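Long-range contacts in flocculation protein FLO11 (Saccharomyces cerevisiae, PDB 4UYS), which mediates homophilic cell-cell adhesion in yeast flocculation, kin discrimination and biofilm formation, here represented by its N-terminal Flo11 adhesin domain: residues A[47-52]-A[114-119]; A[120-125]-A[143-148]. All coordinates share one frame; numbering follows the deposited sequence. Where two conformers were deposited one is given.

Interaction 1. Residues A[47-52]-A[114-119]; sequences YQITIH and VWMPNF. With NA (sodium ion), chain G.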
# COMPACT_ATOMS: atom_id res chain seq x y z
N TYR A 47 0.31 5.91 -13.85
CA TYR A 47 -0.81 4.98 -13.67
C TYR A 47 -1.56 5.41 -12.43
O TYR A 47 -0.97 5.84 -11.46
CB TYR A 47 -0.32 3.54 -13.51
CG TYR A 47 0.48 3.06 -14.66
CD1 TYR A 47 1.82 3.41 -14.78
CD2 TYR A 47 -0.06 2.28 -15.64
CE1 TYR A 47 2.56 2.99 -15.87
CE2 TYR A 47 0.69 1.81 -16.69
CZ TYR A 47 2.00 2.17 -16.81
OH TYR A 47 2.74 1.69 -17.85
N GLN A 48 -2.87 5.25 -12.45
CA GLN A 48 -3.70 5.42 -11.28
C GLN A 48 -3.97 4.02 -10.70
O GLN A 48 -4.41 3.13 -11.45
CB GLN A 48 -5.02 6.05 -11.61
CG GLN A 48 -5.88 6.28 -10.38
CD GLN A 48 -7.15 7.01 -10.68
OE1 GLN A 48 -7.16 8.22 -10.86
NE2 GLN A 48 -8.25 6.27 -10.68
N ILE A 49 -3.67 3.83 -9.43
CA ILE A 49 -3.90 2.58 -8.78
C ILE A 49 -4.82 2.77 -7.60
O ILE A 49 -4.84 3.81 -6.97
CB ILE A 49 -2.58 1.89 -8.40
CG1 ILE A 49 -1.90 2.49 -7.18
CG2 ILE A 49 -1.62 1.82 -9.58
CD1 ILE A 49 -0.66 1.73 -6.76
N THR A 50 -5.53 1.67 -7.28
CA THR A 50 -6.35 1.61 -6.08
C THR A 50 -5.85 0.44 -5.26
O THR A 50 -5.67 -0.66 -5.79
CB THR A 50 -7.85 1.42 -6.41
OG1 THR A 50 -8.31 2.53 -7.17
CG2 THR A 50 -8.69 1.32 -5.16
N ILE A 51 -5.63 0.69 -3.98
CA ILE A 51 -5.25 -0.34 -3.01
C ILE A 51 -6.37 -0.55 -2.01
O ILE A 51 -7.10 0.38 -1.69
CB ILE A 51 -3.93 0.00 -2.30
CG1 ILE A 51 -4.01 1.26 -1.45
CG2 ILE A 51 -2.83 0.11 -3.36
CD1 ILE A 51 -2.78 1.55 -0.62
N HIS A 52 -6.43 -1.77 -1.50
CA HIS A 52 -7.32 -2.15 -0.41
C HIS A 52 -6.47 -2.73 0.69
O HIS A 52 -5.78 -3.73 0.48
CB HIS A 52 -8.38 -3.14 -0.90
CG HIS A 52 -9.38 -3.53 0.14
ND1 HIS A 52 -10.05 -4.73 0.07
CD2 HIS A 52 -9.81 -2.93 1.27
CE1 HIS A 52 -10.85 -4.85 1.12
NE2 HIS A 52 -10.75 -3.75 1.84
N VAL A 114 5.51 -3.97 -16.36
CA VAL A 114 6.27 -2.98 -15.60
C VAL A 114 5.94 -3.11 -14.11
O VAL A 114 4.80 -3.32 -13.75
CB VAL A 114 6.03 -1.54 -16.14
CG1 VAL A 114 4.58 -1.13 -16.03
CG2 VAL A 114 6.97 -0.55 -15.51
N TRP A 115 6.96 -2.96 -13.29
CA TRP A 115 6.82 -3.03 -11.83
C TRP A 115 6.17 -1.79 -11.25
O TRP A 115 6.48 -0.64 -11.59
CB TRP A 115 8.18 -3.17 -11.15
CG TRP A 115 8.76 -4.57 -11.16
CD1 TRP A 115 9.77 -5.02 -11.95
CD2 TRP A 115 8.38 -5.67 -10.32
NE1 TRP A 115 10.06 -6.33 -11.67
CE2 TRP A 115 9.21 -6.76 -10.68
CE3 TRP A 115 7.44 -5.82 -9.30
CZ2 TRP A 115 9.12 -8.00 -10.04
CZ3 TRP A 115 7.36 -7.03 -8.68
CH2 TRP A 115 8.19 -8.11 -9.04
N MET A 116 5.27 -1.99 -10.29
CA MET A 116 4.86 -0.95 -9.38
C MET A 116 6.06 -0.46 -8.59
O MET A 116 6.78 -1.28 -8.02
CB MET A 116 3.83 -1.51 -8.41
CG MET A 116 3.23 -0.51 -7.44
SD MET A 116 2.09 -1.28 -6.26
CE MET A 116 3.25 -1.89 -5.07
N PRO A 117 6.28 0.87 -8.55
CA PRO A 117 7.32 1.37 -7.62
C PRO A 117 6.82 1.16 -6.18
O PRO A 117 5.66 1.36 -5.89
CB PRO A 117 7.41 2.86 -7.98
CG PRO A 117 6.04 3.20 -8.48
CD PRO A 117 5.54 1.97 -9.20
N ASN A 118 7.70 0.68 -5.32
CA ASN A 118 7.29 0.34 -3.97
C ASN A 118 7.11 1.60 -3.11
O ASN A 118 7.63 2.69 -3.39
CB ASN A 118 8.28 -0.64 -3.39
CG ASN A 118 8.11 -2.00 -4.02
OD1 ASN A 118 6.99 -2.52 -4.06
ND2 ASN A 118 9.18 -2.58 -4.53
N PHE A 119 6.29 1.44 -2.07
CA PHE A 119 5.93 2.54 -1.18
C PHE A 119 5.66 1.98 0.20
O PHE A 119 5.75 0.75 0.43
CB PHE A 119 4.71 3.32 -1.72
CG PHE A 119 3.47 2.46 -1.92
CD1 PHE A 119 2.61 2.17 -0.86
CD2 PHE A 119 3.17 1.89 -3.15
CE1 PHE A 119 1.48 1.40 -1.04
CE2 PHE A 119 2.04 1.13 -3.34
CZ PHE A 119 1.21 0.85 -2.27
NA NA G . -8.23 3.31 -9.79
O HOH W 1 -7.72 2.35 -11.97

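Interaction 2. Residues A[120-125]-A[143-148]; sequences QIQFEY and SFDLST. With NA (sodium ion), chain E.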
# COMPACT_ATOMS: atom_id res chain seq x y z
N GLN A 120 5.39 2.85 1.15
CA GLN A 120 5.06 2.40 2.52
C GLN A 120 3.79 3.11 2.96
O GLN A 120 3.36 4.11 2.37
CB GLN A 120 6.22 2.66 3.49
CG GLN A 120 7.56 2.16 2.98
CD GLN A 120 8.25 3.09 2.01
OE1 GLN A 120 8.35 4.26 2.29
NE2 GLN A 120 8.74 2.58 0.89
N ILE A 121 3.18 2.58 4.02
CA ILE A 121 2.02 3.18 4.65
C ILE A 121 2.37 3.42 6.10
O ILE A 121 2.75 2.50 6.82
CB ILE A 121 0.77 2.31 4.50
CG1 ILE A 121 0.54 1.95 3.03
CG2 ILE A 121 -0.43 3.04 5.12
CD1 ILE A 121 -0.72 1.17 2.76
N GLN A 122 2.30 4.68 6.52
CA GLN A 122 2.67 5.12 7.85
C GLN A 122 1.43 5.30 8.71
O GLN A 122 0.57 6.13 8.41
CB GLN A 122 3.44 6.42 7.76
CG GLN A 122 3.95 6.90 9.09
CD GLN A 122 4.97 8.03 8.96
OE1 GLN A 122 5.55 8.29 7.89
NE2 GLN A 122 5.17 8.75 10.04
N PHE A 123 1.35 4.49 9.77
CA PHE A 123 0.26 4.52 10.72
C PHE A 123 0.77 5.18 12.01
O PHE A 123 1.82 4.81 12.55
CB PHE A 123 -0.17 3.09 11.09
CG PHE A 123 -0.84 2.33 10.00
CD1 PHE A 123 -0.12 1.76 8.95
CD2 PHE A 123 -2.22 2.13 10.03
CE1 PHE A 123 -0.76 1.00 7.99
CE2 PHE A 123 -2.86 1.36 9.06
CZ PHE A 123 -2.12 0.80 8.04
N GLU A 124 -0.02 6.10 12.53
CA GLU A 124 0.21 6.70 13.84
C GLU A 124 -1.09 6.61 14.65
O GLU A 124 -2.03 7.40 14.44
CB GLU A 124 0.66 8.17 13.68
CG GLU A 124 1.96 8.32 12.87
CD GLU A 124 3.22 7.66 13.39
OE1 GLU A 124 3.23 7.25 14.55
OE2 GLU A 124 4.22 7.47 12.64
N TYR A 125 -1.14 5.64 15.56
CA TYR A 125 -2.23 5.48 16.52
C TYR A 125 -1.87 6.08 17.87
O TYR A 125 -0.68 6.12 18.19
CB TYR A 125 -2.54 4.01 16.69
CG TYR A 125 -3.12 3.30 15.50
CD1 TYR A 125 -4.46 3.37 15.21
CD2 TYR A 125 -2.33 2.49 14.69
CE1 TYR A 125 -5.02 2.61 14.19
CE2 TYR A 125 -2.90 1.75 13.65
CZ TYR A 125 -4.24 1.81 13.40
OH TYR A 125 -4.83 1.10 12.39
N SER A 143 2.93 2.92 16.31
CA SER A 143 3.57 3.84 15.37
C SER A 143 4.51 3.07 14.46
O SER A 143 5.58 2.63 14.92
CB SER A 143 4.38 4.86 16.17
OG SER A 143 5.19 5.59 15.28
N PHE A 144 4.12 2.87 13.20
CA PHE A 144 4.84 1.94 12.35
C PHE A 144 4.59 2.26 10.89
O PHE A 144 3.62 2.92 10.54
CB PHE A 144 4.47 0.47 12.64
CG PHE A 144 3.00 0.18 12.51
CD1 PHE A 144 2.13 0.32 13.60
CD2 PHE A 144 2.47 -0.23 11.30
CE1 PHE A 144 0.77 0.07 13.46
CE2 PHE A 144 1.13 -0.49 11.18
CZ PHE A 144 0.28 -0.34 12.24
N ASP A 145 5.51 1.76 10.06
CA ASP A 145 5.39 1.83 8.60
C ASP A 145 5.35 0.41 8.09
O ASP A 145 6.08 -0.46 8.57
CB ASP A 145 6.66 2.47 8.00
CG ASP A 145 6.87 3.92 8.36
OD1 ASP A 145 5.96 4.52 8.94
OD2 ASP A 145 7.96 4.43 8.00
N LEU A 146 4.47 0.18 7.12
CA LEU A 146 4.35 -1.09 6.39
C LEU A 146 4.76 -0.89 4.95
O LEU A 146 4.26 0.04 4.29
CB LEU A 146 2.94 -1.63 6.47
CG LEU A 146 2.45 -1.90 7.90
CD1 LEU A 146 1.05 -2.47 7.85
CD2 LEU A 146 3.39 -2.80 8.67
N SER A 147 5.65 -1.72 4.45
CA SER A 147 6.27 -1.55 3.15
C SER A 147 5.82 -2.58 2.13
O SER A 147 5.56 -3.74 2.49
CB SER A 147 7.78 -1.63 3.28
OG SER A 147 8.17 -2.91 3.73
N THR A 148 5.79 -2.17 0.86
CA THR A 148 5.55 -3.12 -0.22
C THR A 148 6.85 -3.59 -0.86
O THR A 148 7.87 -2.90 -0.83
CB THR A 148 4.70 -2.49 -1.35
OG1 THR A 148 5.44 -1.47 -2.07
CG2 THR A 148 3.42 -1.87 -0.84
NA NA E . 6.28 5.29 11.64
O HOH W 2 8.89 -0.31 0.17
O HOH W 3 9.28 3.97 5.37
O HOH W 4 7.80 4.50 13.71
O HOH W 5 8.30 7.17 11.08

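Interaction 1. Residues A[47-52]-A[114-119]
Apolar packing carries this buried contact, in which I49 and I51 of strand 46-55 reach up to M116 and F119 while Y47 meets V114 at one end. CD1 of I49 touches both M116 and F119. With CG1 lodged between the backbone N and the carbonyl carbon (chi1 76°) and the chain straight beyond it, CD1 stands well clear of its own strand and comes 4.1 Å from the sulfur SD of M116. The two side chains cross at about a right angle, M116 running out extended from its backbone before turning at its thioether. The same I49 CD1 lies 4.4 Å from CE2 of F119. Two residues on, on the same face, CG2 of I51 comes 4.2 Å from F119 CZ, and the far end of the ring thus sits across both isoleucines; the F119 ring also packs edge-to-face against F101.

The contact of Y47 with V114 is made at the phenol end of the tyrosine. The two side chains approach from opposite directions, and the methyl CG1 of V114 is 3.8 Å from the phenol oxygen OH of Y47. That oxygen is satisfied by a hydrogen bond with the backbone N of D171, which probably holds the outer end of the ring in place.

Metal binding belongs to the other face of the strand, where T50 OG1 ligates a sodium ion at 2.7 Å.

W168 of strand 166-169 packs beside I49, V114 and M116, adding to a hydrophobic core between beta layers in the fibronectin type III-like beta-sandwich of the Flo11 domain.

Interaction 2. Residues A[120-125]-A[143-148]
F123 and F144 face each other as a hydrogen-bonded pair of two antiparallel strands (axes at 162°), and their rings dominate one face of the ladder. Followed outward, F123 touches F144 almost from the start: its CB sits over a face of the F144 ring, 3.9 Å from the centroid, in a CH-pi contact. Next, CG lies 3.6 Å from F144 CE2, and CD1 presses closer to that same F144 CE2, at 3.4 Å. Beyond it, CE1 is still near F144 CE2 but also meets the CD1 methyl of L146 at 3.9 Å. On the other branch CD2 lies 4.2 Å from F144 CZ, and the ring also meets that of Y32. The F123 and F144 ring planes are only 19° apart but so offset that they barely overlap. F144 is brought under F123 by its first torsion, chi1 57°, which sets CG between the backbone N and carbonyl carbon. CE1 of F144 also lies at the edge of the Y125 ring, near its plane.

Reciprocal backbone bonds join I121 with L146 and F123 with F144.

The opposite face is polar. E124 folds back so that OE1 accepts, on its syn lone pair, the hydroxyl of S143 in one of that serine's two conformers (OG to OE1 2.7 Å), while OE2 takes NE2 of Q122 at 3.0 Å on its anti side. Q127 also donates to OE1. An alanine in place of E124 would probably leave the Q122 amide free to turn and the S143 hydroxyl without its acceptor.

D145 OD1 binds a sodium ion at 2.8 Å, with two waters. The ladder therefore has one apolar side packed with aromatic rings and one polar side with sodium and water, where neutral donors and a cation probably temper the negative charge of E124 and D145.

The two contacts lie 16 Å apart, centre to centre, and follow in series along the chain: F119 closes interaction 1 and Q120 opens interaction 2. Interaction 1 spans layers, from strand 46-55 of a three-stranded sheet to the end of strand 113-115 and the loop after it. Interaction 2 lies within the five-stranded sheet, joining strand 120-125 to the edge strand 143-147. T148 ties them together, through a probable backbone bond from its N to F119 O and a probable bond between its OG1 and N118 OD1. I51 and I121 meet through their CD1 methyls, so interaction 1 and the apolar face of interaction 2 probably share a core of the Flo11 domain.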